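Local coordinates for protein amine oxidase (Emericella nidulans, PDB 3PGB) that probably oxidises primary amines as a copper- and topaquinone-dependent oxidase, a dimer whose subunits also bind calcium ions, at residues Pro168-Thr173 and Phe674-Asn679. Residues are numbered along the deposited sequence; the frame is centred on the assembly and turned at random.
Sequences PYTRKT and FSTFFN. With CA (calcium ion), chain E.
The methyl of T170 overlaps the rim of the F677 ring and the side-chain oxygen of T676. T170 CG2 lies close to the ring plane, 3.6 Å from F677 CE1, so it meets the aromatic edge and not its pi face; one face of that ring is taken instead by F674 CD1, 3.6 Å above the plane. The same methyl stands 3.3 Å from T676 OG1, a van der Waals approach to a polar atom that is hydrogen-bonded to the carbonyl O of D673. With chi1 at 71°, T170 holds OG1 between its own N and carbonyl carbon, which directs the hydroxyl to the backbone N of D673 and the carbonyl O of P671 and leaves CG2, beside its own backbone N, to meet the ring edge and the T676 oxygen. A backbone bond between R171 and P671 and a salt bridge from R171 to D666 join the 168-173 loop to the chain just before the 3-10 turn 674-677. That turn closes through F677 N to F674 O (3.0 Å) and ends at a calcium ligand: F677 O lies 2.3 Å from the calcium ion, and N679, E584, E681 and two waters also bind it. The 109 Å² buried between 168-173 and 674-679 is small and its contacts are van der Waals, consistent with polar bonds to D666, P671 and D673 contributing much of the hold on the loop joining strands 161-164 and 176-178.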
ATOM      1  N   PRO A 168       7.019  35.113  -7.785  1.00 22.22           N
ATOM      2  CA  PRO A 168       6.963  33.684  -7.453  1.00 21.93           C
ATOM      3  C   PRO A 168       7.830  32.765  -8.335  1.00 21.47           C
ATOM      4  O   PRO A 168       7.632  31.550  -8.327  1.00 21.18           O
ATOM      5  CB  PRO A 168       5.479  33.359  -7.646  1.00 21.92           C
ATOM      6  CG  PRO A 168       5.053  34.255  -8.753  1.00 21.95           C
ATOM      7  CD  PRO A 168       5.942  35.483  -8.721  1.00 22.18           C
ATOM      8  N   TYR A 169       8.775  33.332  -9.081  1.00 20.98           N
ATOM      9  CA  TYR A 169       9.690  32.539  -9.892  1.00 20.71           C
ATOM     10  C   TYR A 169      11.131  32.818  -9.476  1.00 20.54           C
ATOM     11  O   TYR A 169      11.445  33.914  -9.009  1.00 20.80           O
ATOM     12  CB  TYR A 169       9.481  32.840 -11.380  1.00 20.64           C
ATOM     13  CG  TYR A 169       8.025  32.936 -11.792  1.00 20.34           C
ATOM     14  CD1 TYR A 169       7.112  31.940 -11.457  1.00 20.69           C
ATOM     15  CD2 TYR A 169       7.561  34.025 -12.515  1.00 20.27           C
ATOM     16  CE1 TYR A 169       5.769  32.039 -11.834  1.00 20.79           C
ATOM     17  CE2 TYR A 169       6.232  34.128 -12.894  1.00 20.59           C
ATOM     18  CZ  TYR A 169       5.343  33.135 -12.561  1.00 20.66           C
ATOM     19  OH  TYR A 169       4.028  33.261 -12.952  1.00 21.35           O
ATOM     20  N   THR A 170      12.000  31.819  -9.638  1.00 20.31           N
ATOM     21  CA  THR A 170      13.410  31.936  -9.242  1.00 20.00           C
ATOM     22  C   THR A 170      14.218  32.653 -10.330  1.00 20.06           C
ATOM     23  O   THR A 170      15.122  33.435 -10.031  1.00 20.26           O
ATOM     24  CB  THR A 170      14.037  30.552  -8.907  1.00 19.95           C
ATOM     25  OG1 THR A 170      14.217  29.778 -10.097  1.00 19.45           O
ATOM     26  CG2 THR A 170      13.152  29.782  -7.949  1.00 19.57           C
ATOM     27  N   ARG A 171      13.886  32.379 -11.588  1.00 20.03           N
ATOM     28  CA  ARG A 171      14.351  33.192 -12.708  1.00 19.95           C
ATOM     29  C   ARG A 171      13.742  34.591 -12.599  1.00 19.99           C
ATOM     30  O   ARG A 171      12.532  34.741 -12.426  1.00 20.02           O
ATOM     31  CB  ARG A 171      13.957  32.543 -14.035  1.00 19.77           C
ATOM     32  CG  ARG A 171      14.111  33.423 -15.269  1.00 20.08           C
ATOM     33  CD  ARG A 171      14.193  32.571 -16.534  1.00 20.61           C
ATOM     34  NE  ARG A 171      14.085  33.359 -17.764  1.00 20.78           N
ATOM     35  CZ  ARG A 171      14.373  32.904 -18.983  1.00 21.01           C
ATOM     36  NH1 ARG A 171      14.788  31.656 -19.166  1.00 21.37           N
ATOM     37  NH2 ARG A 171      14.242  33.703 -20.036  1.00 20.84           N
ATOM     38  N   LYS A 172      14.586  35.613 -12.694  1.00 20.03           N
ATOM     39  CA  LYS A 172      14.131  36.993 -12.584  1.00 20.06           C
ATOM     40  C   LYS A 172      14.266  37.695 -13.942  1.00 20.10           C
ATOM     41  O   LYS A 172      15.247  38.386 -14.207  1.00 20.06           O
ATOM     42  CB  LYS A 172      14.910  37.722 -11.486  1.00 19.91           C
ATOM     43  CG  LYS A 172      14.808  37.067 -10.106  1.00 19.50           C
ATOM     44  CD  LYS A 172      13.389  37.074  -9.559  1.00 19.28           C
ATOM     45  CE  LYS A 172      13.348  36.562  -8.124  1.00 19.23           C
ATOM     46  NZ  LYS A 172      11.963  36.233  -7.650  1.00 18.55           N
ATOM     47  N   THR A 173      13.252  37.504 -14.784  1.00 20.15           N
ATOM     48  CA  THR A 173      13.258  37.989 -16.163  1.00 20.21           C
ATOM     49  C   THR A 173      11.893  38.609 -16.518  1.00 20.09           C
ATOM     50  O   THR A 173      11.352  38.407 -17.605  1.00 20.02           O
ATOM     51  CB  THR A 173      13.706  36.828 -17.106  1.00 20.16           C
ATOM     52  OG1 THR A 173      15.134  36.853 -17.221  1.00 20.40           O
ATOM     53  CG2 THR A 173      13.119  36.923 -18.490  1.00 20.63           C
ATOM     54  N   PHE A 674      14.045  24.496  -8.945  1.00 18.45           N
ATOM     55  CA  PHE A 674      13.846  24.021  -7.574  1.00 18.37           C
ATOM     56  C   PHE A 674      15.153  23.989  -6.768  1.00 18.32           C
ATOM     57  O   PHE A 674      15.136  24.274  -5.571  1.00 18.58           O
ATOM     58  CB  PHE A 674      13.167  22.640  -7.577  1.00 18.31           C
ATOM     59  CG  PHE A 674      12.714  22.178  -6.218  1.00 18.41           C
ATOM     60  CD1 PHE A 674      11.643  22.794  -5.584  1.00 18.73           C
ATOM     61  CD2 PHE A 674      13.350  21.127  -5.572  1.00 18.39           C
ATOM     62  CE1 PHE A 674      11.221  22.373  -4.331  1.00 18.11           C
ATOM     63  CE2 PHE A 674      12.926  20.701  -4.317  1.00 18.01           C
ATOM     64  CZ  PHE A 674      11.866  21.325  -3.700  1.00 18.18           C
ATOM     65  N   SER A 675      16.276  23.673  -7.415  1.00 18.10           N
ATOM     66  CA  SER A 675      17.589  23.657  -6.728  1.00 18.16           C
ATOM     67  C   SER A 675      17.888  24.915  -5.923  1.00 17.62           C
ATOM     68  O   SER A 675      18.509  24.839  -4.862  1.00 17.48           O
ATOM     69  CB  SER A 675      18.740  23.453  -7.718  1.00 18.08           C
ATOM     70  OG  SER A 675      18.867  22.087  -8.040  1.00 19.55           O
ATOM     71  N   THR A 676      17.445  26.058  -6.441  1.00 17.10           N
ATOM     72  CA  THR A 676      17.770  27.364  -5.875  1.00 16.74           C
ATOM     73  C   THR A 676      17.000  27.658  -4.585  1.00 16.70           C
ATOM     74  O   THR A 676      17.289  28.632  -3.902  1.00 16.66           O
ATOM     75  CB  THR A 676      17.508  28.498  -6.908  1.00 16.79           C
ATOM     76  OG1 THR A 676      16.101  28.639  -7.131  1.00 16.47           O
ATOM     77  CG2 THR A 676      18.202  28.197  -8.247  1.00 15.76           C
ATOM     78  N   PHE A 677      16.025  26.812  -4.253  1.00 16.88           N
ATOM     79  CA  PHE A 677      15.303  26.911  -2.976  1.00 16.86           C
ATOM     80  C   PHE A 677      16.224  26.627  -1.792  1.00 16.93           C
ATOM     81  O   PHE A 677      15.938  27.051  -0.672  1.00 16.71           O
ATOM     82  CB  PHE A 677      14.139  25.909  -2.917  1.00 16.72           C
ATOM     83  CG  PHE A 677      12.926  26.290  -3.733  1.00 16.47           C
ATOM     84  CD1 PHE A 677      13.016  27.134  -4.848  1.00 16.46           C
ATOM     85  CD2 PHE A 677      11.682  25.753  -3.402  1.00 15.91           C
ATOM     86  CE1 PHE A 677      11.881  27.450  -5.593  1.00 15.98           C
ATOM     87  CE2 PHE A 677      10.548  26.061  -4.137  1.00 16.05           C
ATOM     88  CZ  PHE A 677      10.647  26.915  -5.240  1.00 16.61           C
ATOM     89  N   PHE A 678      17.311  25.895  -2.042  1.00 17.13           N
ATOM     90  CA  PHE A 678      18.207  25.426  -0.983  1.00 17.36           C
ATOM     91  C   PHE A 678      19.427  26.338  -0.846  1.00 17.65           C
ATOM     92  O   PHE A 678      20.423  26.196  -1.569  1.00 17.45           O
ATOM     93  CB  PHE A 678      18.600  23.968  -1.245  1.00 17.35           C
ATOM     94  CG  PHE A 678      17.416  23.054  -1.332  1.00 17.36           C
ATOM     95  CD1 PHE A 678      16.937  22.403  -0.197  1.00 17.27           C
ATOM     96  CD2 PHE A 678      16.734  22.901  -2.530  1.00 16.65           C
ATOM     97  CE1 PHE A 678      15.812  21.588  -0.269  1.00 17.11           C
ATOM     98  CE2 PHE A 678      15.616  22.092  -2.608  1.00 17.00           C
ATOM     99  CZ  PHE A 678      15.152  21.431  -1.476  1.00 16.74           C
ATOM    100  N   ASN A 679      19.306  27.282   0.089  1.00 17.85           N
ATOM    101  CA  ASN A 679      20.325  28.290   0.370  1.00 17.85           C
ATOM    102  C   ASN A 679      20.572  28.387   1.874  1.00 17.83           C
ATOM    103  O   ASN A 679      20.601  29.478   2.447  1.00 17.59           O
ATOM    104  CB  ASN A 679      19.905  29.656  -0.206  1.00 18.00           C
ATOM    105  CG  ASN A 679      18.588  30.158   0.367  1.00 17.78           C
ATOM    106  OD1 ASN A 679      17.754  29.367   0.813  1.00 17.94           O
ATOM    107  ND2 ASN A 679      18.395  31.474   0.355  1.00 16.71           N
TER
HETATM  108 CA    CA E 902      15.596  28.487   1.096  1.00 16.39          CA
HETATM  109  O   HOH W   1      15.107  30.148  -0.519  1.00  7.09           O
HETATM  110  O   HOH W   2      13.196  28.193   0.818  1.00 10.68           O